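Basic helix-loop-helix, putative, expressed (Oryza sativa subsp. japonica, PDB 5LW0) binds ADP-ribose through its macrodomain, the part crystallised here, and probably acts in ADP-ribose signalling linked to DNA interstrand crosslink repair. Local coordinates at residues F48-D53 with P194-M199; N127-R132 with I188-G193; L38-I43 with T220-N225. All coordinates share one frame; numbering follows the deposited sequence.

Interaction 1: residues F48-D53 with P194-M199; sequences FQFDLD and PNMNPM. With AR6 ([(2R,3S,4R,5R)-5-(6-aminopurin-9-yl)-3,4-dihydroxy-oxolan-2-yl]methyl [hydroxy-[[(2R,3S,4R,5S)-3,4,5-trihydroxyoxolan-2-yl]methoxy]phosphoryl] hydrogen phosphate), chain C.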
loop_
_atom_site.group_PDB
_atom_site.type_symbol
_atom_site.label_atom_id
_atom_site.label_comp_id
_atom_site.label_asym_id
_atom_site.label_seq_id
_atom_site.Cartn_x
_atom_site.Cartn_y
_atom_site.Cartn_z
ATOM N N PHE A 48 0.631 3.914 -13.110
ATOM C CA PHE A 48 1.279 5.220 -13.037
ATOM C C PHE A 48 2.758 5.237 -13.592
ATOM O O PHE A 48 3.422 6.281 -13.591
ATOM C CB PHE A 48 1.256 5.788 -11.592
ATOM C CG PHE A 48 -0.074 6.475 -11.171
ATOM C CD1 PHE A 48 -1.143 6.616 -12.050
ATOM C CD2 PHE A 48 -0.215 6.991 -9.901
ATOM C CE1 PHE A 48 -2.353 7.207 -11.638
ATOM C CE2 PHE A 48 -1.397 7.642 -9.517
ATOM C CZ PHE A 48 -2.471 7.707 -10.383
ATOM N N GLN A 49 3.240 4.070 -14.011
ATOM C CA GLN A 49 4.479 3.931 -14.803
ATOM C C GLN A 49 5.716 4.534 -14.164
ATOM O O GLN A 49 6.707 4.885 -14.849
ATOM C CB GLN A 49 4.269 4.535 -16.205
ATOM C CG GLN A 49 3.205 3.783 -16.937
ATOM C CD GLN A 49 2.968 4.289 -18.363
ATOM O OE1 GLN A 49 3.389 5.376 -18.747
ATOM N NE2 GLN A 49 2.184 3.529 -19.095
ATOM N N PHE A 50 5.773 4.490 -12.833
ATOM C CA PHE A 50 6.966 4.912 -12.159
ATOM C C PHE A 50 8.073 3.905 -12.298
ATOM O O PHE A 50 7.880 2.732 -12.089
ATOM C CB PHE A 50 6.638 5.191 -10.700
ATOM C CG PHE A 50 7.649 6.015 -9.971
ATOM C CD1 PHE A 50 8.811 5.488 -9.498
ATOM C CD2 PHE A 50 7.378 7.356 -9.665
ATOM C CE1 PHE A 50 9.702 6.266 -8.748
ATOM C CE2 PHE A 50 8.257 8.124 -8.953
ATOM C CZ PHE A 50 9.433 7.581 -8.468
ATOM N N ASP A 51 9.278 4.391 -12.612
ATOM C CA ASP A 51 10.468 3.523 -12.765
ATOM C C ASP A 51 10.695 2.547 -11.600
ATOM O O ASP A 51 10.758 2.958 -10.431
ATOM C CB ASP A 51 11.689 4.397 -12.853
ATOM C CG ASP A 51 12.916 3.629 -13.138
ATOM O OD1 ASP A 51 13.653 3.321 -12.183
ATOM O OD2 ASP A 51 13.255 3.467 -14.351
ATOM N N LEU A 52 10.862 1.263 -11.924
ATOM C CA LEU A 52 10.959 0.226 -10.834
ATOM C C LEU A 52 12.211 0.300 -10.050
ATOM O O LEU A 52 12.236 0.008 -8.844
ATOM C CB LEU A 52 10.834 -1.191 -11.433
ATOM C CG LEU A 52 9.650 -1.540 -12.272
ATOM C CD1 LEU A 52 9.619 -3.049 -12.494
ATOM C CD2 LEU A 52 8.393 -1.094 -11.620
ATOM N N ASP A 53 13.333 0.599 -10.705
ATOM C CA ASP A 53 14.570 0.718 -9.981
ATOM C C ASP A 53 14.497 1.827 -8.948
ATOM O O ASP A 53 14.928 1.664 -7.802
ATOM C CB ASP A 53 15.745 0.923 -10.929
ATOM C CG ASP A 53 15.961 -0.275 -11.825
ATOM O OD1 ASP A 53 16.541 -1.264 -11.333
ATOM O OD2 ASP A 53 15.548 -0.231 -13.016
ATOM N N PRO A 194 2.770 9.449 -7.050
ATOM C CA PRO A 194 3.029 10.279 -8.251
ATOM C C PRO A 194 2.698 9.572 -9.486
ATOM O O PRO A 194 2.856 8.298 -9.609
ATOM C CB PRO A 194 4.531 10.544 -8.159
ATOM C CG PRO A 194 5.079 9.397 -7.418
ATOM C CD PRO A 194 4.016 9.038 -6.407
ATOM N N ASN A 195 2.270 10.323 -10.494
ATOM C CA ASN A 195 1.934 9.719 -11.749
ATOM C C ASN A 195 2.956 10.150 -12.842
ATOM O O ASN A 195 3.237 11.323 -12.995
ATOM C CB ASN A 195 0.533 10.100 -12.178
ATOM C CG ASN A 195 0.258 9.724 -13.585
ATOM O OD1 ASN A 195 0.501 8.613 -14.009
ATOM N ND2 ASN A 195 -0.240 10.699 -14.372
ATOM N N MET A 196 3.562 9.141 -13.464
ATOM C CA MET A 196 4.438 9.327 -14.652
ATOM C C MET A 196 3.790 8.996 -15.981
ATOM O O MET A 196 4.451 9.078 -17.012
ATOM C CB MET A 196 5.637 8.424 -14.529
ATOM C CG MET A 196 6.609 8.836 -13.528
ATOM S SD MET A 196 7.215 10.579 -13.624
ATOM C CE MET A 196 6.715 10.652 -11.894
ATOM N N ASN A 197 2.554 8.519 -15.962
ATOM C CA ASN A 197 1.814 8.093 -17.157
ATOM C C ASN A 197 1.066 9.326 -17.790
ATOM O O ASN A 197 0.249 9.996 -17.120
ATOM C CB ASN A 197 0.793 7.036 -16.763
ATOM C CG ASN A 197 0.104 6.419 -17.942
ATOM O OD1 ASN A 197 0.128 6.966 -19.040
ATOM N ND2 ASN A 197 -0.539 5.303 -17.724
ATOM N N PRO A 198 1.416 9.680 -19.034
ATOM C CA PRO A 198 0.891 10.957 -19.581
ATOM C C PRO A 198 -0.615 10.927 -19.851
ATOM O O PRO A 198 -1.221 11.971 -20.066
ATOM C CB PRO A 198 1.704 11.141 -20.894
ATOM C CG PRO A 198 2.256 9.795 -21.207
ATOM C CD PRO A 198 2.453 9.078 -19.888
ATOM N N MET A 199 -1.204 9.751 -19.773
ATOM C CA MET A 199 -2.637 9.590 -19.927
ATOM C C MET A 199 -3.394 9.558 -18.576
ATOM O O MET A 199 -4.532 9.085 -18.514
ATOM C CB MET A 199 -2.925 8.318 -20.706
ATOM C CG MET A 199 -2.523 8.411 -22.170
ATOM S SD MET A 199 -2.063 6.811 -22.906
ATOM C CE MET A 199 -3.422 5.708 -22.466
HETATM N N1 AR6 C . -2.847 -7.806 -5.222
HETATM C C2 AR6 C . -1.575 -7.385 -5.062
HETATM N N3 AR6 C . -0.955 -6.567 -5.891
HETATM C C4 AR6 C . -1.599 -6.085 -6.999
HETATM C C5 AR6 C . -2.962 -6.439 -7.250
HETATM C C6 AR6 C . -3.597 -7.350 -6.282
HETATM N N6 AR6 C . -4.844 -7.738 -6.395
HETATM N N7 AR6 C . -3.348 -5.785 -8.445
HETATM C C8 AR6 C . -2.285 -5.044 -8.832
HETATM N N9 AR6 C . -1.224 -5.210 -7.961
HETATM P PA AR6 C . -1.580 -0.148 -9.737
HETATM P PB AR6 C . -0.499 2.623 -9.562
HETATM C "C1'" AR6 C . 0.053 -4.528 -7.943
HETATM O O1A AR6 C . -1.578 0.017 -11.271
HETATM O O1B AR6 C . 0.607 2.357 -10.554
HETATM C C1D AR6 C . -5.515 2.346 -10.238
HETATM O O1D AR6 C . -6.495 1.616 -10.945
HETATM C "C2'" AR6 C . 0.711 -4.210 -9.280
HETATM O "O2'" AR6 C . 1.313 -5.381 -9.912
HETATM O O2A AR6 C . -2.772 -0.710 -9.060
HETATM O O2B AR6 C . -0.220 3.430 -8.330
HETATM C C2D AR6 C . -6.147 3.666 -9.704
HETATM O O2D AR6 C . -7.520 3.859 -10.235
HETATM C "C3'" AR6 C . 1.670 -3.118 -8.873
HETATM O "O3'" AR6 C . 2.923 -3.657 -8.369
HETATM O O3A AR6 C . -1.220 1.274 -9.029
HETATM C C3D AR6 C . -5.208 4.755 -10.141
HETATM O O3D AR6 C . -5.887 5.455 -11.224
HETATM C "C4'" AR6 C . 0.926 -2.387 -7.739
HETATM O "O4'" AR6 C . -0.163 -3.204 -7.376
HETATM C C4D AR6 C . -3.945 4.025 -10.657
HETATM O O4D AR6 C . -4.325 2.679 -11.028
HETATM C "C5'" AR6 C . 0.408 -1.025 -8.128
HETATM O "O5'" AR6 C . -0.252 -1.052 -9.408
HETATM C C5D AR6 C . -2.828 3.862 -9.631
HETATM O O5D AR6 C . -1.692 3.356 -10.368
#

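Interaction 2: residues N127-R132 with I188-G193; sequences NAANWR and IIHVLG. With AR6 ([(2R,3S,4R,5R)-5-(6-aminopurin-9-yl)-3,4-dihydroxy-oxolan-2-yl]methyl [hydroxy-[[(2R,3S,4R,5S)-3,4,5-trihydroxyoxolan-2-yl]methoxy]phosphoryl] hydrogen phosphate), chain C.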
loop_
_atom_site.group_PDB
_atom_site.type_symbol
_atom_site.label_atom_id
_atom_site.label_comp_id
_atom_site.label_asym_id
_atom_site.label_seq_id
_atom_site.Cartn_x
_atom_site.Cartn_y
_atom_site.Cartn_z
ATOM N N ASN A 127 -4.143 0.686 -0.512
ATOM C CA ASN A 127 -4.654 0.751 -1.856
ATOM C C ASN A 127 -3.941 1.815 -2.667
ATOM O O ASN A 127 -3.667 2.892 -2.171
ATOM C CB ASN A 127 -6.116 1.045 -1.774
ATOM C CG ASN A 127 -6.746 1.185 -3.138
ATOM O OD1 ASN A 127 -6.379 0.459 -4.064
ATOM N ND2 ASN A 127 -7.714 2.101 -3.260
ATOM N N ALA A 128 -3.578 1.513 -3.923
ATOM C CA ALA A 128 -3.055 2.493 -4.796
ATOM C C ALA A 128 -4.237 3.174 -5.491
ATOM O O ALA A 128 -4.748 2.712 -6.491
ATOM C CB ALA A 128 -2.086 1.875 -5.788
ATOM N N ALA A 129 -4.622 4.282 -4.917
ATOM C CA ALA A 129 -5.884 4.926 -5.248
ATOM C C ALA A 129 -5.736 5.843 -6.407
ATOM O O ALA A 129 -4.632 6.170 -6.852
ATOM C CB ALA A 129 -6.375 5.700 -4.002
ATOM N N ASN A 130 -6.887 6.370 -6.890
ATOM C CA ASN A 130 -6.882 7.572 -7.740
ATOM C C ASN A 130 -7.348 8.820 -6.950
ATOM O O ASN A 130 -7.858 8.700 -5.836
ATOM C CB ASN A 130 -7.759 7.336 -8.991
ATOM C CG ASN A 130 -9.176 7.000 -8.638
ATOM O OD1 ASN A 130 -9.890 7.826 -8.075
ATOM N ND2 ASN A 130 -9.578 5.749 -8.885
ATOM N N TRP A 131 -7.148 9.992 -7.518
ATOM C CA TRP A 131 -7.277 11.214 -6.723
ATOM C C TRP A 131 -8.699 11.473 -6.276
ATOM O O TRP A 131 -8.935 12.172 -5.312
ATOM C CB TRP A 131 -6.671 12.416 -7.443
ATOM C CG TRP A 131 -7.475 12.997 -8.612
ATOM C CD1 TRP A 131 -7.314 12.729 -9.928
ATOM C CD2 TRP A 131 -8.462 14.056 -8.538
ATOM N NE1 TRP A 131 -8.150 13.542 -10.677
ATOM C CE2 TRP A 131 -8.835 14.373 -9.844
ATOM C CE3 TRP A 131 -9.003 14.799 -7.486
ATOM C CZ2 TRP A 131 -9.820 15.326 -10.131
ATOM C CZ3 TRP A 131 -9.971 15.748 -7.768
ATOM C CH2 TRP A 131 -10.388 15.977 -9.081
ATOM N N ARG A 132 -9.659 10.932 -7.014
ATOM C CA ARG A 132 -11.081 11.130 -6.696
ATOM C C ARG A 132 -11.613 10.060 -5.745
ATOM O O ARG A 132 -12.790 10.077 -5.360
ATOM C CB ARG A 132 -11.920 11.111 -8.011
ATOM C CG ARG A 132 -11.538 12.168 -9.038
ATOM C CD ARG A 132 -12.543 12.108 -10.238
ATOM N NE ARG A 132 -12.271 13.130 -11.296
ATOM C CZ ARG A 132 -11.425 12.978 -12.342
ATOM N NH1 ARG A 132 -10.720 11.847 -12.511
ATOM N NH2 ARG A 132 -11.274 13.979 -13.244
ATOM N N ILE A 188 -8.564 0.043 5.432
ATOM C CA ILE A 188 -7.901 0.237 4.160
ATOM C C ILE A 188 -7.313 1.635 4.157
ATOM O O ILE A 188 -7.983 2.575 4.523
ATOM C CB ILE A 188 -8.918 0.069 3.005
ATOM C CG1 ILE A 188 -9.345 -1.448 2.958
ATOM C CG2 ILE A 188 -8.334 0.564 1.698
ATOM C CD1 ILE A 188 -10.476 -1.712 2.077
ATOM N N ILE A 189 -6.078 1.757 3.750
ATOM C CA ILE A 189 -5.468 3.050 3.622
ATOM C C ILE A 189 -5.285 3.346 2.156
ATOM O O ILE A 189 -4.437 2.739 1.510
ATOM C CB ILE A 189 -4.090 3.132 4.388
ATOM C CG1 ILE A 189 -4.254 2.705 5.837
ATOM C CG2 ILE A 189 -3.538 4.531 4.236
ATOM C CD1 ILE A 189 -2.942 2.594 6.615
ATOM N N HIS A 190 -6.060 4.322 1.631
ATOM C CA HIS A 190 -5.915 4.763 0.274
ATOM C C HIS A 190 -4.676 5.659 0.196
ATOM O O HIS A 190 -4.582 6.616 0.939
ATOM C CB HIS A 190 -7.106 5.584 -0.146
ATOM C CG HIS A 190 -8.413 4.854 -0.085
ATOM N ND1 HIS A 190 -8.705 3.780 -0.895
ATOM C CD2 HIS A 190 -9.532 5.111 0.611
ATOM C CE1 HIS A 190 -9.961 3.400 -0.687
ATOM N NE2 HIS A 190 -10.476 4.174 0.245
ATOM N N VAL A 191 -3.816 5.426 -0.792
ATOM C CA VAL A 191 -2.581 6.184 -0.992
ATOM C C VAL A 191 -2.545 6.681 -2.430
ATOM O O VAL A 191 -2.867 5.890 -3.353
ATOM C CB VAL A 191 -1.366 5.275 -0.825
ATOM C CG1 VAL A 191 -0.136 6.127 -0.892
ATOM C CG2 VAL A 191 -1.437 4.506 0.469
ATOM N N LEU A 192 -2.196 7.927 -2.647
ATOM C CA LEU A 192 -2.059 8.447 -4.029
ATOM C C LEU A 192 -0.577 8.681 -4.283
ATOM O O LEU A 192 0.042 9.586 -3.688
ATOM C CB LEU A 192 -2.836 9.730 -4.228
ATOM C CG LEU A 192 -2.772 10.268 -5.683
ATOM C CD1 LEU A 192 -3.377 9.292 -6.646
ATOM C CD2 LEU A 192 -3.453 11.612 -5.747
ATOM N N GLY A 193 -0.003 7.913 -5.206
ATOM C CA GLY A 193 1.363 8.123 -5.546
ATOM C C GLY A 193 1.524 9.122 -6.698
ATOM O O GLY A 193 0.540 9.495 -7.276
HETATM N N1 AR6 C . -2.847 -7.806 -5.222
HETATM C C2 AR6 C . -1.575 -7.385 -5.062
HETATM N N3 AR6 C . -0.955 -6.567 -5.891
HETATM C C4 AR6 C . -1.599 -6.085 -6.999
HETATM C C5 AR6 C . -2.962 -6.439 -7.250
HETATM C C6 AR6 C . -3.597 -7.350 -6.282
HETATM N N6 AR6 C . -4.844 -7.738 -6.395
HETATM N N7 AR6 C . -3.348 -5.785 -8.445
HETATM C C8 AR6 C . -2.285 -5.044 -8.832
HETATM N N9 AR6 C . -1.224 -5.210 -7.961
HETATM P PA AR6 C . -1.580 -0.148 -9.737
HETATM P PB AR6 C . -0.499 2.623 -9.562
HETATM C "C1'" AR6 C . 0.053 -4.528 -7.943
HETATM O O1A AR6 C . -1.578 0.017 -11.271
HETATM O O1B AR6 C . 0.607 2.357 -10.554
HETATM C C1D AR6 C . -5.515 2.346 -10.238
HETATM O O1D AR6 C . -6.495 1.616 -10.945
HETATM C "C2'" AR6 C . 0.711 -4.210 -9.280
HETATM O "O2'" AR6 C . 1.313 -5.381 -9.912
HETATM O O2A AR6 C . -2.772 -0.710 -9.060
HETATM O O2B AR6 C . -0.220 3.430 -8.330
HETATM C C2D AR6 C . -6.147 3.666 -9.704
HETATM O O2D AR6 C . -7.520 3.859 -10.235
HETATM C "C3'" AR6 C . 1.670 -3.118 -8.873
HETATM O "O3'" AR6 C . 2.923 -3.657 -8.369
HETATM O O3A AR6 C . -1.220 1.274 -9.029
HETATM C C3D AR6 C . -5.208 4.755 -10.141
HETATM O O3D AR6 C . -5.887 5.455 -11.224
HETATM C "C4'" AR6 C . 0.926 -2.387 -7.739
HETATM O "O4'" AR6 C . -0.163 -3.204 -7.376
HETATM C C4D AR6 C . -3.945 4.025 -10.657
HETATM O O4D AR6 C . -4.325 2.679 -11.028
HETATM C "C5'" AR6 C . 0.408 -1.025 -8.128
HETATM O "O5'" AR6 C . -0.252 -1.052 -9.408
HETATM C C5D AR6 C . -2.828 3.862 -9.631
HETATM O O5D AR6 C . -1.692 3.356 -10.368
HETATM O O HOH W 1 -1.638 5.606 -6.462
#

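Interaction 3: residues L38-I43 with T220-N225; sequences LAFPSI and TSLFEN. With AR6 ([(2R,3S,4R,5R)-5-(6-aminopurin-9-yl)-3,4-dihydroxy-oxolan-2-yl]methyl [hydroxy-[[(2R,3S,4R,5S)-3,4,5-trihydroxyoxolan-2-yl]methoxy]phosphoryl] hydrogen phosphate), chain C; PO4 (phosphate ion), chain D.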
loop_
_atom_site.group_PDB
_atom_site.type_symbol
_atom_site.label_atom_id
_atom_site.label_comp_id
_atom_site.label_asym_id
_atom_site.label_seq_id
_atom_site.Cartn_x
_atom_site.Cartn_y
_atom_site.Cartn_z
ATOM N N LEU A 38 0.701 -4.411 8.193
ATOM C CA LEU A 38 0.231 -3.717 7.004
ATOM C C LEU A 38 0.737 -4.436 5.765
ATOM O O LEU A 38 1.934 -4.655 5.652
ATOM C CB LEU A 38 0.831 -2.273 6.957
ATOM C CG LEU A 38 0.584 -1.506 5.657
ATOM C CD1 LEU A 38 -0.884 -1.184 5.508
ATOM C CD2 LEU A 38 1.421 -0.233 5.649
ATOM N N ALA A 39 -0.155 -4.812 4.892
ATOM C CA ALA A 39 0.229 -5.275 3.540
ATOM C C ALA A 39 0.025 -4.114 2.590
ATOM O O ALA A 39 -1.056 -3.467 2.586
ATOM C CB ALA A 39 -0.595 -6.456 3.120
ATOM N N PHE A 40 0.973 -3.892 1.734
ATOM C CA PHE A 40 0.874 -2.841 0.769
ATOM C C PHE A 40 1.418 -3.289 -0.566
ATOM O O PHE A 40 2.404 -4.054 -0.638
ATOM C CB PHE A 40 1.602 -1.542 1.237
ATOM C CG PHE A 40 3.047 -1.694 1.417
ATOM C CD1 PHE A 40 3.541 -2.267 2.551
ATOM C CD2 PHE A 40 3.966 -1.165 0.463
ATOM C CE1 PHE A 40 4.927 -2.381 2.745
ATOM C CE2 PHE A 40 5.338 -1.247 0.650
ATOM C CZ PHE A 40 5.826 -1.839 1.809
ATOM N N PRO A 41 0.854 -2.750 -1.662
ATOM C CA PRO A 41 1.416 -2.971 -2.975
ATOM C C PRO A 41 2.419 -1.879 -3.341
ATOM O O PRO A 41 2.500 -0.844 -2.646
ATOM C CB PRO A 41 0.193 -2.823 -3.856
ATOM C CG PRO A 41 -0.547 -1.719 -3.215
ATOM C CD PRO A 41 -0.292 -1.853 -1.713
ATOM N N SER A 42 3.125 -2.069 -4.453
ATOM C CA SER A 42 4.068 -1.086 -4.918
ATOM C C SER A 42 3.319 0.091 -5.546
ATOM O O SER A 42 2.774 -0.003 -6.638
ATOM C CB SER A 42 4.994 -1.699 -5.901
ATOM O OG SER A 42 5.898 -0.743 -6.455
ATOM N N ILE A 43 3.280 1.176 -4.850
ATOM C CA ILE A 43 2.582 2.361 -5.334
ATOM C C ILE A 43 3.234 2.987 -6.541
ATOM O O ILE A 43 4.458 3.071 -6.610
ATOM C CB ILE A 43 2.577 3.445 -4.199
ATOM C CG1 ILE A 43 1.965 2.897 -2.896
ATOM C CG2 ILE A 43 1.867 4.716 -4.650
ATOM C CD1 ILE A 43 0.552 2.337 -3.029
ATOM N N THR A 220 5.664 7.445 3.348
ATOM C CA THR A 220 5.728 7.921 4.776
ATOM C C THR A 220 4.348 8.207 5.300
ATOM O O THR A 220 4.016 7.801 6.420
ATOM C CB THR A 220 6.660 9.093 4.888
ATOM O OG1 THR A 220 7.968 8.610 4.540
ATOM C CG2 THR A 220 6.699 9.617 6.352
ATOM N N SER A 221 3.466 8.744 4.448
ATOM C CA SER A 221 2.129 9.055 4.834
ATOM C C SER A 221 1.346 7.748 5.162
ATOM O O SER A 221 0.604 7.656 6.171
ATOM C CB SER A 221 1.408 9.843 3.712
ATOM O OG SER A 221 0.060 10.084 4.084
ATOM N N LEU A 222 1.478 6.776 4.284
ATOM C CA LEU A 222 0.925 5.447 4.464
ATOM C C LEU A 222 1.353 4.847 5.808
ATOM O O LEU A 222 0.506 4.418 6.598
ATOM C CB LEU A 222 1.337 4.543 3.354
ATOM C CG LEU A 222 1.049 3.066 3.498
ATOM C CD1 LEU A 222 -0.446 2.797 3.709
ATOM C CD2 LEU A 222 1.623 2.308 2.334
ATOM N N PHE A 223 2.644 4.823 6.049
ATOM C CA PHE A 223 3.167 4.172 7.225
ATOM C C PHE A 223 2.791 4.901 8.464
ATOM O O PHE A 223 2.459 4.280 9.481
ATOM C CB PHE A 223 4.660 3.980 7.134
ATOM C CG PHE A 223 5.128 3.065 5.987
ATOM C CD1 PHE A 223 4.350 2.066 5.450
ATOM C CD2 PHE A 223 6.374 3.281 5.422
ATOM C CE1 PHE A 223 4.810 1.270 4.459
ATOM C CE2 PHE A 223 6.822 2.487 4.409
ATOM C CZ PHE A 223 6.040 1.524 3.897
ATOM N N GLU A 224 2.744 6.222 8.400
ATOM C CA GLU A 224 2.300 7.036 9.565
ATOM C C GLU A 224 0.810 6.835 9.869
ATOM O O GLU A 224 0.405 6.725 11.054
ATOM C CB GLU A 224 2.615 8.515 9.372
ATOM C CG GLU A 224 4.066 8.861 9.522
ATOM C CD GLU A 224 4.510 8.958 10.982
ATOM O OE1 GLU A 224 3.662 9.182 11.871
ATOM O OE2 GLU A 224 5.710 8.878 11.183
ATOM N N ASN A 225 -0.019 6.765 8.842
ATOM C CA ASN A 225 -1.435 6.407 9.049
ATOM C C ASN A 225 -1.592 5.042 9.649
ATOM O O ASN A 225 -2.442 4.834 10.473
ATOM C CB ASN A 225 -2.197 6.542 7.730
ATOM C CG ASN A 225 -2.844 7.891 7.590
ATOM O OD1 ASN A 225 -3.589 8.327 8.490
ATOM N ND2 ASN A 225 -2.771 8.462 6.387
HETATM N N1 AR6 C . -2.847 -7.806 -5.222
HETATM C C2 AR6 C . -1.575 -7.385 -5.062
HETATM N N3 AR6 C . -0.955 -6.567 -5.891
HETATM C C4 AR6 C . -1.599 -6.085 -6.999
HETATM C C5 AR6 C . -2.962 -6.439 -7.250
HETATM C C6 AR6 C . -3.597 -7.350 -6.282
HETATM N N6 AR6 C . -4.844 -7.738 -6.395
HETATM N N7 AR6 C . -3.348 -5.785 -8.445
HETATM C C8 AR6 C . -2.285 -5.044 -8.832
HETATM N N9 AR6 C . -1.224 -5.210 -7.961
HETATM P PA AR6 C . -1.580 -0.148 -9.737
HETATM P PB AR6 C . -0.499 2.623 -9.562
HETATM C "C1'" AR6 C . 0.053 -4.528 -7.943
HETATM O O1A AR6 C . -1.578 0.017 -11.271
HETATM O O1B AR6 C . 0.607 2.357 -10.554
HETATM C C1D AR6 C . -5.515 2.346 -10.238
HETATM O O1D AR6 C . -6.495 1.616 -10.945
HETATM C "C2'" AR6 C . 0.711 -4.210 -9.280
HETATM O "O2'" AR6 C . 1.313 -5.381 -9.912
HETATM O O2A AR6 C . -2.772 -0.710 -9.060
HETATM O O2B AR6 C . -0.220 3.430 -8.330
HETATM C C2D AR6 C . -6.147 3.666 -9.704
HETATM O O2D AR6 C . -7.520 3.859 -10.235
HETATM C "C3'" AR6 C . 1.670 -3.118 -8.873
HETATM O "O3'" AR6 C . 2.923 -3.657 -8.369
HETATM O O3A AR6 C . -1.220 1.274 -9.029
HETATM C C3D AR6 C . -5.208 4.755 -10.141
HETATM O O3D AR6 C . -5.887 5.455 -11.224
HETATM C "C4'" AR6 C . 0.926 -2.387 -7.739
HETATM O "O4'" AR6 C . -0.163 -3.204 -7.376
HETATM C C4D AR6 C . -3.945 4.025 -10.657
HETATM O O4D AR6 C . -4.325 2.679 -11.028
HETATM C "C5'" AR6 C . 0.408 -1.025 -8.128
HETATM O "O5'" AR6 C . -0.252 -1.052 -9.408
HETATM C C5D AR6 C . -2.828 3.862 -9.631
HETATM O O5D AR6 C . -1.692 3.356 -10.368
HETATM P P PO4 D . 11.315 9.640 5.773
HETATM O O1 PO4 D . 11.641 8.341 4.921
HETATM O O2 PO4 D . 9.952 10.180 5.353
HETATM O O3 PO4 D . 12.488 10.681 5.604
HETATM O O4 PO4 D . 11.238 9.258 7.255
#

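Interaction 1: residues F48-D53 with P194-M199
The ring of F48 is sandwiched between N195 and the bound ADP-ribose. On one face CB of N195 makes a CH-pi contact, 3.8 Å from the ring centroid and only 9° off its normal. C5D of the ligand covers the centre of the opposite face, so the ring lies between N195 and the distal ribose. The amide of N195 is tilted against the ring, N195 OD1 coming to 3.2 Å from F48 CD1.

The second flat pair is Q49 with N197. Their carboxamides stack almost parallel, planes 6° apart, with Q49 NE2 3.5 Å from N197 ND2. The inner amide, ND2 of N197, is hydrogen-bonded to the backbone O of D47, whereas Q49 lies at the solvent-exposed margin.

Backbone bonds link segment 48-53 both to the ligand and to segment 194-199. This is the diphosphate and distal-ribose side of the macrodomain pocket: F48 N donates to AR6 O1B at 3.0 Å along a nearly straight N-H (166°), and S44 N and D47 N also bond the ligand. Behind it, M196 N donates to F48 O at 2.9 Å. N195 OD1 accepts from N197 N in an Asx turn, with the donor above the carbonyl plane, while N195 ND2 donates back to N197 O, fixing the amide beside the F48 ring.

Apolar contact completes the join. CG of P194 lies 3.8 Å from F50 CE2, and CE of M196 meets F50 CD2 at 4.0 Å, while Y208 of helix 208-230 packs edge-to-face with F50.

Interaction 2: residues N127-R132 with I188-G193
N127 and H190 pair on neighbouring parallel strands of the central macrodomain sheet, where strand 124-128 runs beside strand 187-192. The first shell is backbone: N127 N donates to I189 O at 2.9 Å, V191 N returns a bond to N127 O, and A129 N continues the pattern to V191 O at 2.8 Å. On the sheet face bearing N127 and H190, N127 ND2 donates to H190 ND1 at 3.1 Å. That bond is nearly straight (174°) and lies in both the amide and the imidazole planes, which themselves stand 67° apart. L192 CD2 lies 3.7 Å from W131 CB.

The carboxyl ends of these strands meet the ligand. CB of A128, on the other sheet face from N127, packs 3.4 Å from AR6 O3A. A water accepts from G193 N and lies within hydrogen-bonding distance of A129 O and AR6 O2B. N130 ND2 donates to the distal-ribose hydroxyl oxygen AR6 O2D at 3.1 Å.

Further out, N141 OD1 also bonds N127 ND2, and T156 OG1 bonds H190 NE2, so both ring nitrogens have partners and the rotation of the imidazole is fixed. N130 ND2 is likewise bonded to K134 O.

Interaction 3: residues L38-I43 with T220-N225
Helix 208-230 packs here against strand 37-40, one of the inner strands of the macrodomain sheet, and runs nearly antiparallel to it: the short segment axes stand at 156° and approach to 10.6 Å. That spacing is bridged by four buried apolar side chains, L38 and F40 from the strand and L222 and F223 from the helix, with no hydrogen bond between the segments.

F40 and F223 form a T-shaped pair. The edge of F223 is directed at the face of F40, centroids 5.4 Å apart and planes at 75°, with F223 CE1 over the F40 ring but offset toward its rim. CD2 of L38 touches the same F223 edge, in the ring plane, 3.7 Å from CD1.

L222 fills in beside this pair: its CG lies 4.0 Å from L38 CD2, and its CD2 lies 4.0 Å from F40 CB. An alanine at L222 would probably leave a gap beside L38 CD2 and F40 CB, setting the F40 side chain less firmly against the helix.

Beyond the strand, P41 and S42 turn into the ligand pocket, where P41 CB lies 3.6 Å from AR6 O4'. Helix 52-69 packs beside helix 208-230 on F223, through A62, V63 and I66. A helix laid on the central sheet through apolar side chains is characteristic of the alpha/beta/alpha macrodomain fold.

The centre of interaction 3 lies about 4 Å from the centre of the chain; the contact is purely apolar, holding a helix on the sheet. Interaction 2, centre to centre about 8 Å out, is also largely buried, but it joins two strands through backbone bonds and an asparagine-histidine pair. Interaction 1, about 16 Å out by the same measure, links two loops by mixed chemistry and includes exposed residues at its margin. Interactions 2 and 3 share the sheet, since strands 124-128 and 37-40 are neighbours in it, and I189 and V191 pack on L222. Interactions 1 and 2 meet where F48 touches L192 and G193. All three border ADP-ribose.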